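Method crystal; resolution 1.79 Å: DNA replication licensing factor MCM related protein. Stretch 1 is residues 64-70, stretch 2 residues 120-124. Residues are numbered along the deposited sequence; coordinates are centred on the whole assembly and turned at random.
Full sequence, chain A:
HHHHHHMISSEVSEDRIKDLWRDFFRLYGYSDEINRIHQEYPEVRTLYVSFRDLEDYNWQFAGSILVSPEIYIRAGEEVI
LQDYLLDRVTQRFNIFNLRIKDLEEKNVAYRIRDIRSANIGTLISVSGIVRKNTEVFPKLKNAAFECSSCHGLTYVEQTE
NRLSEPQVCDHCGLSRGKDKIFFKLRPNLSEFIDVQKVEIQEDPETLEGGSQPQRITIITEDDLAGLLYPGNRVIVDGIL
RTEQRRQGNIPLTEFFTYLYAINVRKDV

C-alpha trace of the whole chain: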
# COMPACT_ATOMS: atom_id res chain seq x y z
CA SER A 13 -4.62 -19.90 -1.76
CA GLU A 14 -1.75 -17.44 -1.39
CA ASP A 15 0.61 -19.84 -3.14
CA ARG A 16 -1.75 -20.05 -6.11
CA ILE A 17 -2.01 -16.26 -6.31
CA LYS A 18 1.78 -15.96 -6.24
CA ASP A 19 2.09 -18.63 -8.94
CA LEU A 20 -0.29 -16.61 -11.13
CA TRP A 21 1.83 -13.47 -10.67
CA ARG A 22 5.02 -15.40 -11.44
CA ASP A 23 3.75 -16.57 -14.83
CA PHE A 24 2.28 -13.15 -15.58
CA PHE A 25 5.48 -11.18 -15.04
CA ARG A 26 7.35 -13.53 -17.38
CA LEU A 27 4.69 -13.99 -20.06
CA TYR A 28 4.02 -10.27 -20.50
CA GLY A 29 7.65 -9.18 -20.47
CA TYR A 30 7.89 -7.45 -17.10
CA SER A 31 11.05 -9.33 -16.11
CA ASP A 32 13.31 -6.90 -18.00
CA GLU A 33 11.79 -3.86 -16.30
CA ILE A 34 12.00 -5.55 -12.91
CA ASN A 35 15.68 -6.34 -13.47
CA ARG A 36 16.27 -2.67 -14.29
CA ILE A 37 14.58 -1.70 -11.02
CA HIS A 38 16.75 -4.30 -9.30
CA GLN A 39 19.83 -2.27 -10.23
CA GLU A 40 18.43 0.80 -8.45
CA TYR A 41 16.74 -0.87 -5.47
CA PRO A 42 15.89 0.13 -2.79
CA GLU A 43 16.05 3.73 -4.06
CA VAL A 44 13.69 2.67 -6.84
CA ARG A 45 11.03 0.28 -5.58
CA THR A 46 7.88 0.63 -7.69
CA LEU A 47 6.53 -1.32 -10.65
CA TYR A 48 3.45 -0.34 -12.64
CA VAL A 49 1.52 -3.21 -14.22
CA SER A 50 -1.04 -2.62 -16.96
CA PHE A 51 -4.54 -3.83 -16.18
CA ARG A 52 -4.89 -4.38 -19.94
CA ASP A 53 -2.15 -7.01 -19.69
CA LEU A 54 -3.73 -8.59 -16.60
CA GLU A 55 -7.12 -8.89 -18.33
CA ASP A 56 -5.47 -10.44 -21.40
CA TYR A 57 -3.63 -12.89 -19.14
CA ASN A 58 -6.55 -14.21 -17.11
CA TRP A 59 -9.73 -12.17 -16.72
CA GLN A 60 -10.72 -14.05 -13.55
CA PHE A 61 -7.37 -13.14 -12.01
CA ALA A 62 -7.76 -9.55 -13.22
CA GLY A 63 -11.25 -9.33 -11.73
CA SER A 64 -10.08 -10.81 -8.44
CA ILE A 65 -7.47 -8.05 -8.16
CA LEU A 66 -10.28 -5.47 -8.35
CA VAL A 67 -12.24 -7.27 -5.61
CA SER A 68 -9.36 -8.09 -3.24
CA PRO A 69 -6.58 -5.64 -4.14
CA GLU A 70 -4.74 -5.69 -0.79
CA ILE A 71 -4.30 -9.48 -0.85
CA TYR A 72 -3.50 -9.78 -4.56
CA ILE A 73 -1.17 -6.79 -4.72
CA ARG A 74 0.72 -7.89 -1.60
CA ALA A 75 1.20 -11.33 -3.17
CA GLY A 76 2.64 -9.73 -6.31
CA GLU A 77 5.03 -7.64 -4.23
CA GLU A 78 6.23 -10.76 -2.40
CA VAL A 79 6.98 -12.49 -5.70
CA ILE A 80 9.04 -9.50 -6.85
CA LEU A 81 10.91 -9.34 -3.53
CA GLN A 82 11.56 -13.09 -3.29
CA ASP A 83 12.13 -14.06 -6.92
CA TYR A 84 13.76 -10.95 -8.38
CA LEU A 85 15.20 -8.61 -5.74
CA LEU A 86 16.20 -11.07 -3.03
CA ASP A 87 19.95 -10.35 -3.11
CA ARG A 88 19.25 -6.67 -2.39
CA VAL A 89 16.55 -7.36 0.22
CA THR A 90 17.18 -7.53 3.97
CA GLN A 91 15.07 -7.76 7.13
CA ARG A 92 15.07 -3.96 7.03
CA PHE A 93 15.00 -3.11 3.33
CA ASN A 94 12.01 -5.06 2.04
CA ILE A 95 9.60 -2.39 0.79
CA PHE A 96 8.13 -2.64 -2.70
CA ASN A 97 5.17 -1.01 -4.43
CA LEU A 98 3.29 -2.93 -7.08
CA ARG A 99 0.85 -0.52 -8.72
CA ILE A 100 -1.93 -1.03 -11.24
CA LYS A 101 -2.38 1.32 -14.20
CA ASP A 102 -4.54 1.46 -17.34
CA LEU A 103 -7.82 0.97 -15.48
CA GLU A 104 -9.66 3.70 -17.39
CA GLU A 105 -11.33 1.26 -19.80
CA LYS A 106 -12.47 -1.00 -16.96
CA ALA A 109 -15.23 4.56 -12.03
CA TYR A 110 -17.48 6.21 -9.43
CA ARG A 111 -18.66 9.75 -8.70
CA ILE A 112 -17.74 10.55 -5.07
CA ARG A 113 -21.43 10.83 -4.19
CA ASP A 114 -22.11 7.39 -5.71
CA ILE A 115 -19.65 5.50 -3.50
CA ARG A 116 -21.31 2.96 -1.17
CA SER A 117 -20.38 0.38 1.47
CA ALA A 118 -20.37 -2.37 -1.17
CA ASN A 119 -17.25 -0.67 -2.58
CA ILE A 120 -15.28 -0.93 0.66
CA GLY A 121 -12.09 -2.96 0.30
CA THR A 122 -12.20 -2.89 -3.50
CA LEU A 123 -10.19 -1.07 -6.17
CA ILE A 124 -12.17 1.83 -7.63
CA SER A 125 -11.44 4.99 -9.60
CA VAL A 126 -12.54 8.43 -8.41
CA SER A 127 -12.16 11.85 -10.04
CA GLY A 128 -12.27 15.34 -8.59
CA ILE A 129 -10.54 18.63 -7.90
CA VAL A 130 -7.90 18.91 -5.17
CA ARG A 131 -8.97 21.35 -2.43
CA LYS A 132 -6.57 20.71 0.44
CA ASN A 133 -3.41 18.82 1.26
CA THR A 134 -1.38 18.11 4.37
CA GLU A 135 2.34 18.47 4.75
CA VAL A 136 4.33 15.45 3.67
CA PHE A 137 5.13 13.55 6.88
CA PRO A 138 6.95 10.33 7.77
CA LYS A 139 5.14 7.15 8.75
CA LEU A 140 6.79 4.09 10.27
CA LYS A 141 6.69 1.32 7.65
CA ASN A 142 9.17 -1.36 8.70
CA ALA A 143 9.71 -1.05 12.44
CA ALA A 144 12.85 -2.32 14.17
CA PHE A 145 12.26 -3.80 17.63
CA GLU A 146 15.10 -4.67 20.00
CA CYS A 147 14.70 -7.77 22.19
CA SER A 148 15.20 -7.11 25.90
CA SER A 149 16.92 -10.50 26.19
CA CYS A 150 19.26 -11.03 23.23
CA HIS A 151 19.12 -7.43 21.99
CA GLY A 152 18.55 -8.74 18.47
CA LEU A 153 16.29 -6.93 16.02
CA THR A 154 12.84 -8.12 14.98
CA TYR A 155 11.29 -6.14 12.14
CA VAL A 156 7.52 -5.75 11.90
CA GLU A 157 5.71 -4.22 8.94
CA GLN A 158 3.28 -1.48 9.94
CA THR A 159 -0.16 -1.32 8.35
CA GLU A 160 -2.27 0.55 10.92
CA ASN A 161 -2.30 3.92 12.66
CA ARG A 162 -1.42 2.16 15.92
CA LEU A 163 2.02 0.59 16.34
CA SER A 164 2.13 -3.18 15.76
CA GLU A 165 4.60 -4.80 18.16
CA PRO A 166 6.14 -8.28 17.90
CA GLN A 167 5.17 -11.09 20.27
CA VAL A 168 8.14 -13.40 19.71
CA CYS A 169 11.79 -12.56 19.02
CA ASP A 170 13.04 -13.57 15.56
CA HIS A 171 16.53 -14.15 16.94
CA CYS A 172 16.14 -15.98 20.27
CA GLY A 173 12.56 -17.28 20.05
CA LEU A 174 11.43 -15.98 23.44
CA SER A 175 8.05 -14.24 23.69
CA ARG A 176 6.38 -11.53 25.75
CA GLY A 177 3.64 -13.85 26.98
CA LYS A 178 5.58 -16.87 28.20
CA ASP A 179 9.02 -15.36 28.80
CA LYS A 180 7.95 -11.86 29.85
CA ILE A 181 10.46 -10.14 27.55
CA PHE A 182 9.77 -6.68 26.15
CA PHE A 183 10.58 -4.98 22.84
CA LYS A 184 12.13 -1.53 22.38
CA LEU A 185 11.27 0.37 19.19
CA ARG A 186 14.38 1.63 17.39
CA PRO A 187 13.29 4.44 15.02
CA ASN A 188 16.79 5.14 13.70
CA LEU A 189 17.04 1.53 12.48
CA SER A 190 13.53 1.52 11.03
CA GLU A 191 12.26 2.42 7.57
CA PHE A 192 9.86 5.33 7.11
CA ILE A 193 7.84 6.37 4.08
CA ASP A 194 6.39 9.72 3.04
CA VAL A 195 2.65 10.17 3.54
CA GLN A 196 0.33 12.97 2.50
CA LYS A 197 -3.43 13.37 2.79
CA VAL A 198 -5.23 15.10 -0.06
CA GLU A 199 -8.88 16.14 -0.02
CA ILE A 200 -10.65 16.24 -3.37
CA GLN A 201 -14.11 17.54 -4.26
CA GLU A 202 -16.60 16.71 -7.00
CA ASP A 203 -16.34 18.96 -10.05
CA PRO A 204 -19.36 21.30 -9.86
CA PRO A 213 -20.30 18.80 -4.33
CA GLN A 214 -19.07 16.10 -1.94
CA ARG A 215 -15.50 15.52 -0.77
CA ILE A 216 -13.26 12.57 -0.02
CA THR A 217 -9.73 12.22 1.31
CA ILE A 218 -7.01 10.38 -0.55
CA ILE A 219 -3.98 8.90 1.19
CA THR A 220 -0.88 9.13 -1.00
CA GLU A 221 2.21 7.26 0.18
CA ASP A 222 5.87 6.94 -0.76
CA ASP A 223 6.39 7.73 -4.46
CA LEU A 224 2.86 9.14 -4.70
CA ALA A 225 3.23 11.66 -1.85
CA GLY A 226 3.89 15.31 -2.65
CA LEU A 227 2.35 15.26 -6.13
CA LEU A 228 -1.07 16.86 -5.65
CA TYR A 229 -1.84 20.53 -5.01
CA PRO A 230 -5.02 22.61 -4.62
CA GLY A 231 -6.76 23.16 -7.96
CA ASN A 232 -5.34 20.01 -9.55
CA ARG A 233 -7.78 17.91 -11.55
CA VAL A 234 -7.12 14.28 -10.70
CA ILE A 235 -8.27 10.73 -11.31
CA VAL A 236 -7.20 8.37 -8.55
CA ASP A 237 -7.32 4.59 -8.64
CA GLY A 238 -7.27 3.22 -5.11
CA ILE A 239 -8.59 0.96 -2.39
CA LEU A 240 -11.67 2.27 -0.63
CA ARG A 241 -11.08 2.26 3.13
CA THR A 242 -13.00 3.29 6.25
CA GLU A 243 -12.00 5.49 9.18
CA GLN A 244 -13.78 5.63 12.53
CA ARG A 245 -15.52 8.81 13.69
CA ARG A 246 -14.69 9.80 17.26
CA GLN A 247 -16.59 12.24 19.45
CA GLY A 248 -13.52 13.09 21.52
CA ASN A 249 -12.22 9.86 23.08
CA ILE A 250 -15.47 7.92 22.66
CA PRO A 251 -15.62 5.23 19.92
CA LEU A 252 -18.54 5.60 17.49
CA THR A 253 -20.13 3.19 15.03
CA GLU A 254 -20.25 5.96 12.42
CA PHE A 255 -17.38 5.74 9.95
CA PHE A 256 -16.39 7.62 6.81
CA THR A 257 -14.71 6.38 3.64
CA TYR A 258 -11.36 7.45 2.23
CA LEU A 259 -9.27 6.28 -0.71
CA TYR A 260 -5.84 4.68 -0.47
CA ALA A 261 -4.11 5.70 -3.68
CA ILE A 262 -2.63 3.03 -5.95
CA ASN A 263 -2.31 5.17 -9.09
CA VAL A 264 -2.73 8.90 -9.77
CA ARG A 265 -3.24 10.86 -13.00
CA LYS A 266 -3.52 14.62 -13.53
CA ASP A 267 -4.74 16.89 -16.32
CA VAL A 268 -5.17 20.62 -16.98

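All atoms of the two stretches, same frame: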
# COMPACT_ATOMS: atom_id res chain seq x y z
N SER A 64 -10.33 -10.54 -9.85
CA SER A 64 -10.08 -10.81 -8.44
C SER A 64 -9.21 -9.71 -7.82
O SER A 64 -9.36 -9.38 -6.64
CB SER A 64 -9.39 -12.16 -8.26
OG SER A 64 -10.27 -13.22 -8.60
N ILE A 65 -8.29 -9.16 -8.61
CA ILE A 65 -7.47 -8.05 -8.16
C ILE A 65 -8.34 -6.83 -7.83
O ILE A 65 -8.07 -6.12 -6.86
CB ILE A 65 -6.41 -7.66 -9.22
CG1 ILE A 65 -5.40 -8.81 -9.38
CG2 ILE A 65 -5.69 -6.39 -8.81
CD1 ILE A 65 -4.45 -8.65 -10.55
N LEU A 66 -9.38 -6.60 -8.61
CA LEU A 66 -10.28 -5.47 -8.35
C LEU A 66 -11.10 -5.69 -7.08
O LEU A 66 -11.45 -4.73 -6.38
CB LEU A 66 -11.20 -5.23 -9.54
CG LEU A 66 -10.50 -4.89 -10.85
CD1 LEU A 66 -11.51 -4.67 -11.96
CD2 LEU A 66 -9.61 -3.67 -10.69
N VAL A 67 -11.42 -6.95 -6.77
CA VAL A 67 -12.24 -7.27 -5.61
C VAL A 67 -11.43 -7.36 -4.32
O VAL A 67 -11.91 -6.95 -3.25
CB VAL A 67 -12.98 -8.61 -5.81
CG1 VAL A 67 -13.70 -9.02 -4.53
CG2 VAL A 67 -13.96 -8.50 -6.96
N SER A 68 -10.21 -7.89 -4.41
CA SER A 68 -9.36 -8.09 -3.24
C SER A 68 -7.96 -7.54 -3.49
O SER A 68 -6.97 -8.28 -3.44
CB SER A 68 -9.27 -9.58 -2.89
OG SER A 68 -10.55 -10.16 -2.75
N PRO A 69 -7.86 -6.23 -3.75
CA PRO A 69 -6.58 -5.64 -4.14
C PRO A 69 -5.48 -5.77 -3.09
O PRO A 69 -4.34 -6.01 -3.46
CB PRO A 69 -6.92 -4.17 -4.42
CG PRO A 69 -8.22 -3.93 -3.70
CD PRO A 69 -8.95 -5.24 -3.75
N GLU A 70 -5.80 -5.62 -1.80
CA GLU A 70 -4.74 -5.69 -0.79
C GLU A 70 -4.05 -7.05 -0.82
O GLU A 70 -2.82 -7.13 -0.81
CB GLU A 70 -5.28 -5.41 0.61
CG GLU A 70 -4.20 -5.49 1.69
CD GLU A 70 -4.73 -5.28 3.09
OE1 GLU A 70 -5.93 -4.97 3.25
OE2 GLU A 70 -3.94 -5.43 4.05
N ILE A 120 -16.34 -0.90 -0.33
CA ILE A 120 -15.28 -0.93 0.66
C ILE A 120 -14.38 -2.15 0.46
O ILE A 120 -14.85 -3.28 0.33
CB ILE A 120 -15.84 -0.93 2.09
CG1 ILE A 120 -16.53 0.40 2.38
CG2 ILE A 120 -14.73 -1.17 3.11
CD1 ILE A 120 -17.33 0.42 3.68
N GLY A 121 -13.07 -1.90 0.43
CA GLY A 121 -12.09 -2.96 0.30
C GLY A 121 -11.76 -3.30 -1.14
O GLY A 121 -10.92 -4.16 -1.40
N THR A 122 -12.41 -2.62 -2.08
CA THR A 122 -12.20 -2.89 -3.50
C THR A 122 -11.41 -1.77 -4.18
O THR A 122 -11.23 -0.69 -3.61
CB THR A 122 -13.53 -3.08 -4.24
OG1 THR A 122 -14.21 -1.82 -4.37
CG2 THR A 122 -14.42 -4.06 -3.49
N LEU A 123 -10.95 -2.04 -5.39
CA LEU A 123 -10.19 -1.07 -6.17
C LEU A 123 -11.14 -0.30 -7.09
O LEU A 123 -11.73 -0.88 -8.00
CB LEU A 123 -9.12 -1.79 -7.00
CG LEU A 123 -8.07 -0.95 -7.72
CD1 LEU A 123 -7.33 -0.05 -6.76
CD2 LEU A 123 -7.09 -1.86 -8.44
N ILE A 124 -11.29 0.99 -6.82
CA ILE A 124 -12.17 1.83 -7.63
C ILE A 124 -11.41 3.05 -8.14
O ILE A 124 -10.29 3.33 -7.71
CB ILE A 124 -13.41 2.29 -6.82
CG1 ILE A 124 -12.99 3.14 -5.62
CG2 ILE A 124 -14.21 1.08 -6.35
CD1 ILE A 124 -14.17 3.79 -4.90
O HOH W 1 -8.51 -5.12 -0.42

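A single direct hydrogen bond joins the two stretches, and its acceptor is a carbonyl at the end of a helix: Leu123 N donates to Leu66 O at 2.9 Å, with an N-H...O angle of 175°, so the bond is both short and almost straight. The helix that runs through Ser64 to Val67 stops here, and Ser68 is the first residue to leave helical phi/psi (-131/61). The next helical segment starts at once with Pro69. No helical bond from Glu70 N reaches the carbonyl of Leu66, for Glu70 N is 7.3 Å from Leu66 O; the carbonyl meets the amide of Leu123, where a strand begins. Within the helix end, Ser68 N still donates to Ser64 O at 2.8 Å, whereas the bond from Val67 N to Ser64 O, at 3.2 Å, is weak. Ser68 occupies the N-cap position of the second helix, but its side chain makes no capping bond and its CA-to-CB bond points away from the other stretch.

Around the hydrogen bond the packing is mostly apolar. Leu123 is buried, directs its CA-to-CB bond toward the helical stretch and gives up the largest area to it, 77 Å². Its CD2 lies 3.8 Å from CD2 of Leu66, whose CA-to-CB bond runs sideways but whose side-chain end comes nearer, in an m,t rotamer. On another side of Leu123, Pro69 CG lies 4.0 Å from Leu123 CB and 3.7 Å from Leu123 N, so the proline ring, C-gamma endo, packs against the backbone as well as the side chain. Leu66 and Pro69 thus both contact Leu123, and the peptide hydrogen bond lies within this apolar setting. The carbonyl of Leu66 also touches the preceding residue, with Leu66 O 3.4 Å from Thr122 CB. Thr122 CG2 approaches Val67 O at 3.8 Å, a carbon-to-oxygen contact; the CA-to-CB bond of Val67 points away from the other stretch, and the side chain comes no nearer than Val67 CG1, 5.1 Å from Thr122 CG2.

Gly121 takes part through its backbone. Its phi/psi of 89/-1 would jam a CB against the carbonyl O of Ile120, which by itself calls for glycine; the helix is not the reason, since an ideal CB would be 5.1 Å from Val67 O. The carbonyl of Gly121 rests against the proline ring, with Gly121 O 3.3 Å from Pro69 CD. It also lies 3.5 Å from Val67 O, but these are two acceptors and no hydrogen bond joins them. Gly121 O is instead served by water 1, which donates to it at 2.8 Å and accepts from Glu70 N at 3.1 Å. The water therefore bridges an amide in the first turn of the second helix to the loop before the strand.

The contact is compact, burying 273 Å² over both sides. Leu66 CA to Leu123 CA and Val67 CA to Thr122 CA are each 4.9 Å, a close backbone approach. Ile124 turns its CA-to-CB bond away from the helical stretch, in contrast to Leu123 just before it.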